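Local coordinates for protein 4-amino-4-deoxy-L-arabinose transferase or related glycosyltransferases of PMT family (PDB 5EZM) that probably transfers 4-amino-4-deoxy-L-arabinose from a polyprenyl-phosphate carrier to lipid A as a zinc-binding, GT-C-fold membrane glycosyltransferase, at residues Phe174-Gln179 against Trp191-Cys195; Arg188-Met192 against Arg233-Leu238; Leu216-Val220 against Leu230-Leu234; Trp330-Phe335 against Ile349-Ala355. All blocks are in the same frame, centred on the assembly; numbering follows the deposited sequence.

Interaction 1: residues Phe174-Gln179 against Trp191-Cys195; sequences FMLMGQ and WMVAC. With DSL (mono-trans, octa-cis decaprenyl-phosphate), chain C; MPG ([(Z)-octadec-9-enyl] (2R)-2,3-bis(oxidanyl)propanoate), chain S.
W191 lays its indole under M177: M177 CB stands 3.5 Å from the centroid of the five-membered ring, a CH-pi contact over the face, while M177 SD lies 5.0 Å from the centroid of the six-membered ring, an oblique Met-aromatic contact. The motif is an antiparallel pair of consecutive helices of the GT-C membrane fold, helix 160-178 and helix 185-206, whose local axes approach to 8.0 Å at -163°. Glycine brings the backbones together: G178 CA is 4.7 Å from W191 CA, and a CB on G178 would clash with M192 CE. F174 CA is 5.1 Å from C195 CA. F174 (chi1 m) points across, with CD1 3.5 Å from W191 CZ3 and CD2 3.5 Å from A194 CB; its ring meets the indole obliquely, planes at 39°. M127 of helix 112-133 packs on F174, M177 and W191. Lipid lies beside the pair: MPG C14 lies over the opposite indole face, M175 CB is 3.5 Å from the decaprenyl atom DSL C23, and C195 SG is 3.8 Å from DSL C25.

Interaction 2: residues Arg188-Met192 against Arg233-Leu238; sequences RRGWM and RLHLAL. With MPG ([(Z)-octadec-9-enyl] (2R)-2,3-bis(oxidanyl)propanoate), chain S; PO4 (phosphate ion), chain B.
This is a partly buried helix-to-turn contact in which R188-M192, one turn of helix 185-206, meets R233-L238, the link from the short helix 230-233 into helix 236-257; no hydrogen bond crosses it. M192 CA and L234 CA are 6.1 Å apart, R188 CA and R233 CA 7.8 Å. H235, with the left-handed backbone angles phi 52° and psi 62°, separates the short helix 230-233 from the next helix, where it takes the N-cap position. Its side chain (chi1 -77°, chi2 84°) points across, and R189 CB sits over one ring face, 3.9 Å from the centroid, as a CH-pi contact. M192 (chi1 m, chi2 m) brings CG to 3.3 Å from R233 O and CB to 3.9 Å from H235 ND1. R188 is extended through chi1 and chi2, both t; its NH1 lies 3.5 Å from R233 CG and only 4.6 Å from R233 NE, two like charges close together. On the surface side, R189 CD is 4.0 Å from L238 CD2. A phosphate ion, probably from the crystallisation liquor, accepts a hydrogen bond from A237 N to O3 (2.8 Å), with L236 N 3.3 Å from that O3: an anion bound at a helix N-terminus.

Interaction 3: residues Leu216-Val220 against Leu230-Leu234; sequences LVLVV and LWRRL. With DSL (mono-trans, octa-cis decaprenyl-phosphate), chain C.
Part of the wall of the decaprenyl-phosphate pocket is built here, where one turn of a transmembrane helix in the GT-C fold, L216-V220 of helix 209-224, faces the short, weakly bonded helix 230-233 and L234 that follow it in the chain. The backbones stay well apart: the nearest CA atoms, L218 and W231, are 9.2 Å from each other, so side chains alone bridge the gap, and every contact is apolar. L218 (chi1 t, chi2 p) points toward the other segment and inserts its two methyls. L218 CD2 rests over the face of the W231 six-membered ring, 3.8 Å from its centroid, in a CH-pi contact, with W231 CH2 the nearest ring atom at 3.5 Å. The same methyl lies 3.6 Å from L234 CD1, while L218 CD1 is 4.0 Å from L230 CD2. At the indole edge, V219 CG1 approaches W231 CZ2 to 3.7 Å; W231 (chi1 m, chi2 85°) starts sideways at CA-to-CB, but its indole turns in. M175 of helix 160-178 packs on L230 and L234, joining a third helix to the wall. The isoprenoid chain runs alongside: V217 CG1 is 3.6 Å from DSL C21, and L218 CD2 is 3.7 Å from DSL C31.

Interaction 4: residues Trp330-Phe335 against Ile349-Ala355; sequences WAIAIF and IVPVIPA. With DSL (mono-trans, octa-cis decaprenyl-phosphate), chain C.
V352 is the apolar centre, its CG1 3.6 Å from I334 CG2 and 3.7 Å from A331 O. The small A331 allows close approach, with its CA 4.5 Å from V352 CA and its CB 4.1 Å from V352 CB. Toward one end, I349 CD1 (chi2 p) reaches F335, 3.8 Å from CD1 and 3.6 Å from CA; F335 CA and I349 CA are 6.4 Å apart. Toward the other, A355 CB meets W330 CD1 at 3.5 Å. W330-F335 is regular helix within the transmembrane helix 323-339, whereas I349-V352 form a type I beta turn that runs on into the helix holding I353-A355. At the polar edge W330 (chi1 t, chi2 -84°) donates from NE1 to P351 O, 3.0 Å with an N-H...O angle of 163°. W330 CZ3 lies 3.5 Å from DSL C23, so a single indole satisfies a backbone oxygen inside a buried apolar contact and offers hydrocarbon to the isoprenoid chain of the pocket.

Interactions 1 and 2 share W191 and M192, their centres 7 Å apart, so helix 185-206 meets both helix 160-178 and the residues leading into helix 236-257. Q179 OE1 lies 3.1 Å from R188 NH1 where they touch. Interaction 3 overlaps interaction 2 at R233 and L234, and M175 CE of interaction 1 packs 3.7 Å from L234 CD2. Interaction 4 stands apart, about 18 Å centre to centre from interaction 1 and 17 Å from interaction 3, yet V217 CG1 comes within 3.5 Å of W330 CA. The decaprenyl-phosphate chain runs among interactions 1, 3 and 4, which supply M175, C195, V217, L218 and W330 to its pocket. All four lie away from the zinc site.

Interaction 1: residues Phe174-Gln179 against Trp191-Cys195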
# COMPACT_ATOMS: atom_id res chain seq x y z
N PHE A 174 -14.19 -13.55 6.87
CA PHE A 174 -15.45 -13.60 7.61
C PHE A 174 -16.52 -14.36 6.83
O PHE A 174 -17.32 -15.10 7.43
CB PHE A 174 -15.93 -12.19 7.95
CG PHE A 174 -15.01 -11.44 8.88
CD1 PHE A 174 -14.07 -12.12 9.64
CD2 PHE A 174 -15.08 -10.06 8.98
CE1 PHE A 174 -13.23 -11.43 10.50
CE2 PHE A 174 -14.24 -9.37 9.83
CZ PHE A 174 -13.31 -10.06 10.59
N MET A 175 -16.54 -14.20 5.51
CA MET A 175 -17.47 -14.98 4.70
C MET A 175 -17.20 -16.48 4.83
O MET A 175 -18.14 -17.28 4.94
CB MET A 175 -17.39 -14.55 3.24
CG MET A 175 -18.18 -15.42 2.28
SD MET A 175 -19.96 -15.43 2.60
CE MET A 175 -20.56 -16.33 1.17
N LEU A 176 -15.92 -16.87 4.83
CA LEU A 176 -15.61 -18.29 4.98
C LEU A 176 -15.96 -18.80 6.37
O LEU A 176 -16.47 -19.92 6.51
CB LEU A 176 -14.13 -18.54 4.68
CG LEU A 176 -13.65 -18.21 3.26
CD1 LEU A 176 -12.20 -18.62 3.07
CD2 LEU A 176 -14.54 -18.86 2.22
N MET A 177 -15.71 -17.99 7.40
CA MET A 177 -16.06 -18.40 8.76
C MET A 177 -17.56 -18.57 8.92
O MET A 177 -18.02 -19.50 9.59
CB MET A 177 -15.54 -17.38 9.78
CG MET A 177 -14.02 -17.25 9.85
SD MET A 177 -13.21 -18.72 10.50
CE MET A 177 -13.97 -18.86 12.12
N GLY A 178 -18.35 -17.69 8.30
CA GLY A 178 -19.79 -17.75 8.44
C GLY A 178 -20.45 -18.88 7.69
O GLY A 178 -21.60 -19.22 7.99
N GLN A 179 -19.77 -19.46 6.71
CA GLN A 179 -20.33 -20.54 5.91
C GLN A 179 -19.84 -21.92 6.34
O GLN A 179 -20.03 -22.89 5.60
CB GLN A 179 -20.02 -20.31 4.43
CG GLN A 179 -20.63 -19.03 3.87
CD GLN A 179 -22.13 -18.97 4.07
OE1 GLN A 179 -22.84 -19.96 3.87
NE2 GLN A 179 -22.63 -17.81 4.47
N TRP A 191 -20.58 -13.79 11.94
CA TRP A 191 -19.58 -13.69 10.89
C TRP A 191 -20.14 -13.00 9.65
O TRP A 191 -19.38 -12.38 8.89
CB TRP A 191 -19.05 -15.07 10.53
CG TRP A 191 -18.21 -15.69 11.59
CD1 TRP A 191 -18.49 -16.82 12.30
CD2 TRP A 191 -16.96 -15.20 12.09
NE1 TRP A 191 -17.48 -17.08 13.20
CE2 TRP A 191 -16.53 -16.10 13.09
CE3 TRP A 191 -16.16 -14.10 11.78
CZ2 TRP A 191 -15.34 -15.92 13.79
CZ3 TRP A 191 -14.97 -13.93 12.47
CH2 TRP A 191 -14.57 -14.83 13.46
N MET A 192 -21.46 -13.08 9.43
CA MET A 192 -22.03 -12.41 8.27
C MET A 192 -22.12 -10.90 8.48
O MET A 192 -21.78 -10.13 7.57
CB MET A 192 -23.41 -13.00 7.95
CG MET A 192 -23.33 -14.22 7.06
SD MET A 192 -22.18 -13.98 5.69
CE MET A 192 -20.90 -15.16 6.10
N VAL A 193 -22.58 -10.46 9.65
CA VAL A 193 -22.55 -9.02 9.94
C VAL A 193 -21.12 -8.52 9.99
O VAL A 193 -20.83 -7.38 9.61
CB VAL A 193 -23.32 -8.70 11.24
CG1 VAL A 193 -22.65 -9.32 12.44
CG2 VAL A 193 -23.46 -7.20 11.42
N ALA A 194 -20.18 -9.37 10.44
CA ALA A 194 -18.78 -9.00 10.38
C ALA A 194 -18.32 -8.82 8.94
O ALA A 194 -17.55 -7.90 8.63
CB ALA A 194 -17.93 -10.05 11.09
N CYS A 195 -18.81 -9.68 8.04
CA CYS A 195 -18.45 -9.58 6.63
C CYS A 195 -18.99 -8.29 6.02
O CYS A 195 -18.24 -7.52 5.41
CB CYS A 195 -18.99 -10.80 5.88
SG CYS A 195 -18.73 -10.78 4.11
C21 DSL C . -16.71 -13.69 -1.96
C22 DSL C . -17.28 -12.93 -0.77
C23 DSL C . -16.40 -12.66 0.44
C24 DSL C . -18.55 -12.50 -0.80
C25 DSL C . -19.13 -11.72 0.40
C26 DSL C . -19.92 -10.49 -0.15
C27 DSL C . -21.40 -10.54 0.37
C28 DSL C . -21.73 -11.28 1.68
C29 DSL C . -22.37 -9.93 -0.34
C30 DSL C . -22.03 -9.18 -1.65
C31 DSL C . -23.27 -9.18 -2.61
C32 DSL C . -23.58 -7.71 -3.07
C33 DSL C . -24.37 -6.76 -2.15
C34 DSL C . -23.18 -7.29 -4.30
C2 MPG S . -12.51 -4.80 10.57
C3 MPG S . -13.85 -4.58 9.88
C4 MPG S . -15.05 -5.07 10.69
C5 MPG S . -14.64 -5.73 12.02
C6 MPG S . -15.76 -6.62 12.60
C7 MPG S . -15.21 -7.78 13.46
C8 MPG S . -16.35 -8.51 14.20
C9 MPG S . -15.99 -9.95 14.64
C10 MPG S . -17.26 -10.76 15.02
C11 MPG S . -16.94 -12.13 15.67
C12 MPG S . -18.20 -13.05 15.75
C13 MPG S . -17.88 -14.43 16.34
C14 MPG S . -19.08 -15.43 16.19
C1 MPG S . -11.36 -4.07 9.85

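Interaction 2: residues Arg188-Met192 against Arg233-Leu238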
# COMPACT_ATOMS: atom_id res chain seq x y z
N ARG A 188 -23.03 -17.89 12.57
CA ARG A 188 -23.18 -17.54 11.16
C ARG A 188 -23.62 -16.09 11.00
O ARG A 188 -23.10 -15.36 10.15
CB ARG A 188 -24.19 -18.48 10.49
CG ARG A 188 -24.43 -18.19 9.01
CD ARG A 188 -25.43 -19.18 8.41
NE ARG A 188 -25.05 -20.57 8.67
CZ ARG A 188 -24.33 -21.32 7.84
NH1 ARG A 188 -23.91 -20.83 6.69
NH2 ARG A 188 -24.04 -22.57 8.17
N ARG A 189 -24.58 -15.65 11.82
CA ARG A 189 -25.02 -14.26 11.76
C ARG A 189 -23.90 -13.31 12.21
O ARG A 189 -23.74 -12.23 11.63
CB ARG A 189 -26.26 -14.06 12.63
CG ARG A 189 -26.79 -12.64 12.62
CD ARG A 189 -27.93 -12.45 13.61
NE ARG A 189 -27.51 -12.67 14.99
CZ ARG A 189 -27.77 -13.77 15.70
NH1 ARG A 189 -28.47 -14.76 15.15
NH2 ARG A 189 -27.34 -13.88 16.95
N GLY A 190 -23.13 -13.71 13.22
CA GLY A 190 -22.03 -12.87 13.66
C GLY A 190 -20.98 -12.69 12.59
O GLY A 190 -20.52 -11.58 12.32
N TRP A 191 -20.58 -13.79 11.94
CA TRP A 191 -19.58 -13.69 10.89
C TRP A 191 -20.14 -13.00 9.65
O TRP A 191 -19.38 -12.38 8.89
CB TRP A 191 -19.05 -15.07 10.53
CG TRP A 191 -18.21 -15.69 11.59
CD1 TRP A 191 -18.49 -16.82 12.30
CD2 TRP A 191 -16.96 -15.20 12.09
NE1 TRP A 191 -17.48 -17.08 13.20
CE2 TRP A 191 -16.53 -16.10 13.09
CE3 TRP A 191 -16.16 -14.10 11.78
CZ2 TRP A 191 -15.34 -15.92 13.79
CZ3 TRP A 191 -14.97 -13.93 12.47
CH2 TRP A 191 -14.57 -14.83 13.46
N MET A 192 -21.46 -13.08 9.43
CA MET A 192 -22.03 -12.41 8.27
C MET A 192 -22.12 -10.90 8.48
O MET A 192 -21.78 -10.13 7.57
CB MET A 192 -23.41 -13.00 7.95
CG MET A 192 -23.33 -14.22 7.06
SD MET A 192 -22.18 -13.98 5.69
CE MET A 192 -20.90 -15.16 6.10
N ARG A 233 -27.95 -17.51 3.21
CA ARG A 233 -27.02 -17.50 4.33
C ARG A 233 -26.34 -16.15 4.53
O ARG A 233 -25.69 -15.96 5.56
CB ARG A 233 -25.93 -18.57 4.14
CG ARG A 233 -26.39 -20.00 4.29
CD ARG A 233 -26.65 -20.66 2.95
NE ARG A 233 -26.26 -22.06 2.96
CZ ARG A 233 -26.63 -22.95 2.04
NH1 ARG A 233 -27.41 -22.59 1.03
NH2 ARG A 233 -26.23 -24.21 2.13
N LEU A 234 -26.47 -15.23 3.58
CA LEU A 234 -25.71 -13.98 3.64
C LEU A 234 -26.22 -13.01 4.69
O LEU A 234 -25.51 -12.04 5.00
CB LEU A 234 -25.72 -13.30 2.28
CG LEU A 234 -25.30 -14.15 1.08
CD1 LEU A 234 -25.35 -13.33 -0.19
CD2 LEU A 234 -23.91 -14.73 1.30
N HIS A 235 -27.40 -13.24 5.26
CA HIS A 235 -28.09 -12.24 6.08
C HIS A 235 -28.17 -10.91 5.33
O HIS A 235 -27.63 -9.89 5.75
CB HIS A 235 -27.41 -12.08 7.44
CG HIS A 235 -27.72 -13.19 8.40
ND1 HIS A 235 -27.03 -14.39 8.41
CD2 HIS A 235 -28.64 -13.29 9.39
CE1 HIS A 235 -27.52 -15.17 9.35
NE2 HIS A 235 -28.50 -14.53 9.96
N LEU A 236 -28.87 -10.97 4.20
CA LEU A 236 -28.87 -9.86 3.24
C LEU A 236 -29.39 -8.58 3.86
O LEU A 236 -28.74 -7.53 3.80
CB LEU A 236 -29.69 -10.26 2.01
CG LEU A 236 -29.47 -9.54 0.68
CD1 LEU A 236 -30.21 -8.21 0.61
CD2 LEU A 236 -27.98 -9.35 0.42
N ALA A 237 -30.58 -8.63 4.47
CA ALA A 237 -31.20 -7.42 5.00
C ALA A 237 -30.37 -6.81 6.12
O ALA A 237 -29.99 -5.63 6.07
CB ALA A 237 -32.62 -7.73 5.48
N LEU A 238 -30.06 -7.60 7.15
CA LEU A 238 -29.30 -7.09 8.29
C LEU A 238 -27.93 -6.60 7.86
O LEU A 238 -27.44 -5.57 8.35
CB LEU A 238 -29.19 -8.17 9.36
CG LEU A 238 -28.47 -7.78 10.65
CD1 LEU A 238 -29.20 -6.63 11.33
CD2 LEU A 238 -28.35 -8.97 11.59
C2 MPG S . -12.51 -4.80 10.57
C3 MPG S . -13.85 -4.58 9.88
C4 MPG S . -15.05 -5.07 10.69
C5 MPG S . -14.64 -5.73 12.02
C6 MPG S . -15.76 -6.62 12.60
C7 MPG S . -15.21 -7.78 13.46
C8 MPG S . -16.35 -8.51 14.20
C9 MPG S . -15.99 -9.95 14.64
C10 MPG S . -17.26 -10.76 15.02
C11 MPG S . -16.94 -12.13 15.67
C12 MPG S . -18.20 -13.05 15.75
C13 MPG S . -17.88 -14.43 16.34
C14 MPG S . -19.08 -15.43 16.19
C1 MPG S . -11.36 -4.07 9.85
P PO4 B . -32.71 -12.17 4.46
O1 PO4 B . -31.68 -13.29 4.43
O2 PO4 B . -33.14 -11.85 3.05
O3 PO4 B . -32.09 -10.95 5.09
O4 PO4 B . -33.90 -12.61 5.27

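Interaction 3: residues Leu216-Val220 against Leu230-Leu234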
# COMPACT_ATOMS: atom_id res chain seq x y z
N LEU A 216 -19.20 -9.49 -7.31
CA LEU A 216 -18.68 -10.18 -8.49
C LEU A 216 -18.20 -11.58 -8.12
O LEU A 216 -18.75 -12.58 -8.60
CB LEU A 216 -17.54 -9.36 -9.10
CG LEU A 216 -16.75 -10.02 -10.23
CD1 LEU A 216 -17.62 -10.24 -11.46
CD2 LEU A 216 -15.51 -9.20 -10.58
N VAL A 217 -17.20 -11.66 -7.24
CA VAL A 217 -16.70 -12.96 -6.78
C VAL A 217 -17.84 -13.82 -6.26
O VAL A 217 -17.81 -15.05 -6.39
CB VAL A 217 -15.61 -12.75 -5.70
CG1 VAL A 217 -15.16 -14.09 -5.14
CG2 VAL A 217 -14.43 -12.00 -6.30
N LEU A 218 -18.88 -13.20 -5.69
CA LEU A 218 -20.02 -13.97 -5.24
C LEU A 218 -20.77 -14.57 -6.42
O LEU A 218 -20.94 -15.80 -6.50
CB LEU A 218 -20.94 -13.09 -4.39
CG LEU A 218 -22.15 -13.80 -3.77
CD1 LEU A 218 -21.73 -15.10 -3.10
CD2 LEU A 218 -22.83 -12.88 -2.77
N VAL A 219 -21.21 -13.73 -7.36
CA VAL A 219 -22.08 -14.24 -8.43
C VAL A 219 -21.34 -15.28 -9.26
O VAL A 219 -21.88 -16.35 -9.54
CB VAL A 219 -22.63 -13.08 -9.29
CG1 VAL A 219 -23.60 -12.23 -8.48
CG2 VAL A 219 -21.53 -12.22 -9.87
N VAL A 220 -20.08 -14.99 -9.61
CA VAL A 220 -19.26 -15.97 -10.32
C VAL A 220 -19.28 -17.30 -9.58
O VAL A 220 -19.51 -18.36 -10.17
CB VAL A 220 -17.83 -15.44 -10.49
CG1 VAL A 220 -16.96 -16.48 -11.19
CG2 VAL A 220 -17.83 -14.14 -11.27
N LEU A 230 -27.11 -20.12 -1.17
CA LEU A 230 -26.08 -19.35 -0.47
C LEU A 230 -26.52 -17.92 -0.24
O LEU A 230 -26.12 -17.29 0.75
CB LEU A 230 -24.78 -19.39 -1.26
CG LEU A 230 -23.60 -18.58 -0.71
CD1 LEU A 230 -23.27 -19.01 0.71
CD2 LEU A 230 -22.39 -18.73 -1.61
N TRP A 231 -27.36 -17.37 -1.13
CA TRP A 231 -27.85 -16.01 -0.94
C TRP A 231 -28.76 -15.89 0.27
O TRP A 231 -29.02 -14.77 0.73
CB TRP A 231 -28.56 -15.53 -2.20
CG TRP A 231 -27.63 -15.41 -3.38
CD1 TRP A 231 -27.27 -16.41 -4.24
CD2 TRP A 231 -26.95 -14.23 -3.82
NE1 TRP A 231 -26.40 -15.92 -5.19
CE2 TRP A 231 -26.19 -14.58 -4.95
CE3 TRP A 231 -26.91 -12.90 -3.37
CZ2 TRP A 231 -25.40 -13.67 -5.64
CZ3 TRP A 231 -26.12 -12.00 -4.06
CH2 TRP A 231 -25.38 -12.38 -5.18
N ARG A 232 -29.26 -17.01 0.81
CA ARG A 232 -30.03 -16.97 2.04
C ARG A 232 -29.13 -16.90 3.27
O ARG A 232 -29.51 -16.29 4.28
CB ARG A 232 -30.95 -18.19 2.13
N ARG A 233 -27.95 -17.51 3.21
CA ARG A 233 -27.02 -17.50 4.33
C ARG A 233 -26.34 -16.15 4.53
O ARG A 233 -25.69 -15.96 5.56
CB ARG A 233 -25.93 -18.57 4.14
CG ARG A 233 -26.39 -20.00 4.29
CD ARG A 233 -26.65 -20.66 2.95
NE ARG A 233 -26.26 -22.06 2.96
CZ ARG A 233 -26.63 -22.95 2.04
NH1 ARG A 233 -27.41 -22.59 1.03
NH2 ARG A 233 -26.23 -24.21 2.13
N LEU A 234 -26.47 -15.23 3.58
CA LEU A 234 -25.71 -13.98 3.64
C LEU A 234 -26.22 -13.01 4.69
O LEU A 234 -25.51 -12.04 5.00
CB LEU A 234 -25.72 -13.30 2.28
CG LEU A 234 -25.30 -14.15 1.08
CD1 LEU A 234 -25.35 -13.33 -0.19
CD2 LEU A 234 -23.91 -14.73 1.30
C21 DSL C . -16.71 -13.69 -1.96
C22 DSL C . -17.28 -12.93 -0.77
C23 DSL C . -16.40 -12.66 0.44
C24 DSL C . -18.55 -12.50 -0.80
C25 DSL C . -19.13 -11.72 0.40
C26 DSL C . -19.92 -10.49 -0.15
C27 DSL C . -21.40 -10.54 0.37
C28 DSL C . -21.73 -11.28 1.68
C29 DSL C . -22.37 -9.93 -0.34
C30 DSL C . -22.03 -9.18 -1.65
C31 DSL C . -23.27 -9.18 -2.61
C32 DSL C . -23.58 -7.71 -3.07
C33 DSL C . -24.37 -6.76 -2.15
C34 DSL C . -23.18 -7.29 -4.30

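Interaction 4: residues Trp330-Phe335 against Ile349-Ala355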
# COMPACT_ATOMS: atom_id res chain seq x y z
N TRP A 330 -12.08 -15.78 -5.90
CA TRP A 330 -11.66 -14.46 -5.43
C TRP A 330 -10.45 -13.97 -6.22
O TRP A 330 -10.52 -12.94 -6.91
CB TRP A 330 -11.36 -14.54 -3.93
CG TRP A 330 -10.98 -13.26 -3.28
CD1 TRP A 330 -9.74 -12.69 -3.23
CD2 TRP A 330 -11.84 -12.39 -2.53
NE1 TRP A 330 -9.78 -11.52 -2.52
CE2 TRP A 330 -11.06 -11.31 -2.08
CE3 TRP A 330 -13.20 -12.41 -2.22
CZ2 TRP A 330 -11.59 -10.27 -1.33
CZ3 TRP A 330 -13.73 -11.38 -1.47
CH2 TRP A 330 -12.92 -10.32 -1.04
N ALA A 331 -9.35 -14.72 -6.15
CA ALA A 331 -8.11 -14.30 -6.80
C ALA A 331 -8.29 -14.15 -8.31
O ALA A 331 -7.89 -13.13 -8.89
CB ALA A 331 -7.00 -15.29 -6.48
N ILE A 332 -8.88 -15.15 -8.96
CA ILE A 332 -8.99 -15.13 -10.42
C ILE A 332 -9.93 -14.02 -10.87
O ILE A 332 -9.61 -13.26 -11.79
CB ILE A 332 -9.44 -16.51 -10.94
CG1 ILE A 332 -8.41 -17.58 -10.60
CG2 ILE A 332 -9.68 -16.45 -12.44
CD1 ILE A 332 -8.89 -19.00 -10.86
N ALA A 333 -11.10 -13.92 -10.24
CA ALA A 333 -12.08 -12.92 -10.65
C ALA A 333 -11.54 -11.51 -10.46
O ALA A 333 -11.67 -10.66 -11.36
CB ALA A 333 -13.38 -13.11 -9.86
N ILE A 334 -10.93 -11.23 -9.31
CA ILE A 334 -10.38 -9.89 -9.10
C ILE A 334 -9.23 -9.62 -10.07
O ILE A 334 -9.10 -8.52 -10.61
CB ILE A 334 -9.95 -9.73 -7.63
CG1 ILE A 334 -11.18 -9.75 -6.72
CG2 ILE A 334 -9.17 -8.45 -7.43
CD1 ILE A 334 -10.86 -9.69 -5.25
N PHE A 335 -8.40 -10.64 -10.32
CA PHE A 335 -7.30 -10.49 -11.26
C PHE A 335 -7.79 -10.11 -12.65
O PHE A 335 -7.29 -9.16 -13.26
CB PHE A 335 -6.48 -11.78 -11.32
CG PHE A 335 -5.31 -11.72 -12.26
CD1 PHE A 335 -4.08 -11.24 -11.83
CD2 PHE A 335 -5.43 -12.14 -13.57
CE1 PHE A 335 -3.00 -11.18 -12.69
CE2 PHE A 335 -4.36 -12.08 -14.44
CZ PHE A 335 -3.14 -11.60 -14.00
N ILE A 349 -3.92 -5.05 -7.52
CA ILE A 349 -3.96 -6.51 -7.48
C ILE A 349 -3.67 -7.07 -6.10
O ILE A 349 -3.82 -8.29 -5.90
CB ILE A 349 -2.99 -7.09 -8.53
CG1 ILE A 349 -3.54 -8.41 -9.08
CG2 ILE A 349 -1.61 -7.31 -7.94
CD1 ILE A 349 -4.96 -8.30 -9.56
N VAL A 350 -3.30 -6.23 -5.13
CA VAL A 350 -2.93 -6.74 -3.81
C VAL A 350 -4.04 -7.55 -3.14
O VAL A 350 -3.73 -8.58 -2.53
CB VAL A 350 -2.40 -5.60 -2.93
CG1 VAL A 350 -2.07 -6.11 -1.54
CG2 VAL A 350 -1.16 -4.97 -3.56
N PRO A 351 -5.32 -7.16 -3.20
CA PRO A 351 -6.36 -7.95 -2.51
C PRO A 351 -6.43 -9.42 -2.89
O PRO A 351 -7.11 -10.18 -2.19
CB PRO A 351 -7.65 -7.22 -2.88
CG PRO A 351 -7.24 -5.82 -3.04
CD PRO A 351 -5.87 -5.87 -3.67
N VAL A 352 -5.78 -9.86 -3.97
CA VAL A 352 -5.82 -11.29 -4.30
C VAL A 352 -4.84 -12.10 -3.45
O VAL A 352 -5.00 -13.32 -3.35
CB VAL A 352 -5.54 -11.55 -5.79
CG1 VAL A 352 -6.33 -10.59 -6.66
CG2 VAL A 352 -4.05 -11.45 -6.09
N ILE A 353 -3.85 -11.45 -2.84
CA ILE A 353 -2.79 -12.19 -2.14
C ILE A 353 -3.33 -13.00 -0.96
O ILE A 353 -2.97 -14.18 -0.84
CB ILE A 353 -1.66 -11.24 -1.74
CG1 ILE A 353 -1.07 -10.56 -2.98
CG2 ILE A 353 -0.57 -11.99 -0.97
CD1 ILE A 353 -0.46 -11.53 -3.97
N PRO A 354 -4.17 -12.45 -0.07
CA PRO A 354 -4.66 -13.28 1.05
C PRO A 354 -5.31 -14.57 0.60
O PRO A 354 -4.99 -15.64 1.13
CB PRO A 354 -5.66 -12.35 1.75
CG PRO A 354 -5.20 -10.99 1.43
CD PRO A 354 -4.67 -11.06 0.03
N ALA A 355 -6.21 -14.50 -0.39
CA ALA A 355 -6.82 -15.71 -0.93
C ALA A 355 -5.76 -16.70 -1.39
O ALA A 355 -5.79 -17.88 -1.01
CB ALA A 355 -7.77 -15.36 -2.07
C21 DSL C . -16.71 -13.69 -1.96
C22 DSL C . -17.28 -12.93 -0.77
C23 DSL C . -16.40 -12.66 0.44
C24 DSL C . -18.55 -12.50 -0.80
C25 DSL C . -19.13 -11.72 0.40
C26 DSL C . -19.92 -10.49 -0.15
C27 DSL C . -21.40 -10.54 0.37
C28 DSL C . -21.73 -11.28 1.68
C29 DSL C . -22.37 -9.93 -0.34
C30 DSL C . -22.03 -9.18 -1.65
C31 DSL C . -23.27 -9.18 -2.61
C32 DSL C . -23.58 -7.71 -3.07
C33 DSL C . -24.37 -6.76 -2.15
C34 DSL C . -23.18 -7.29 -4.30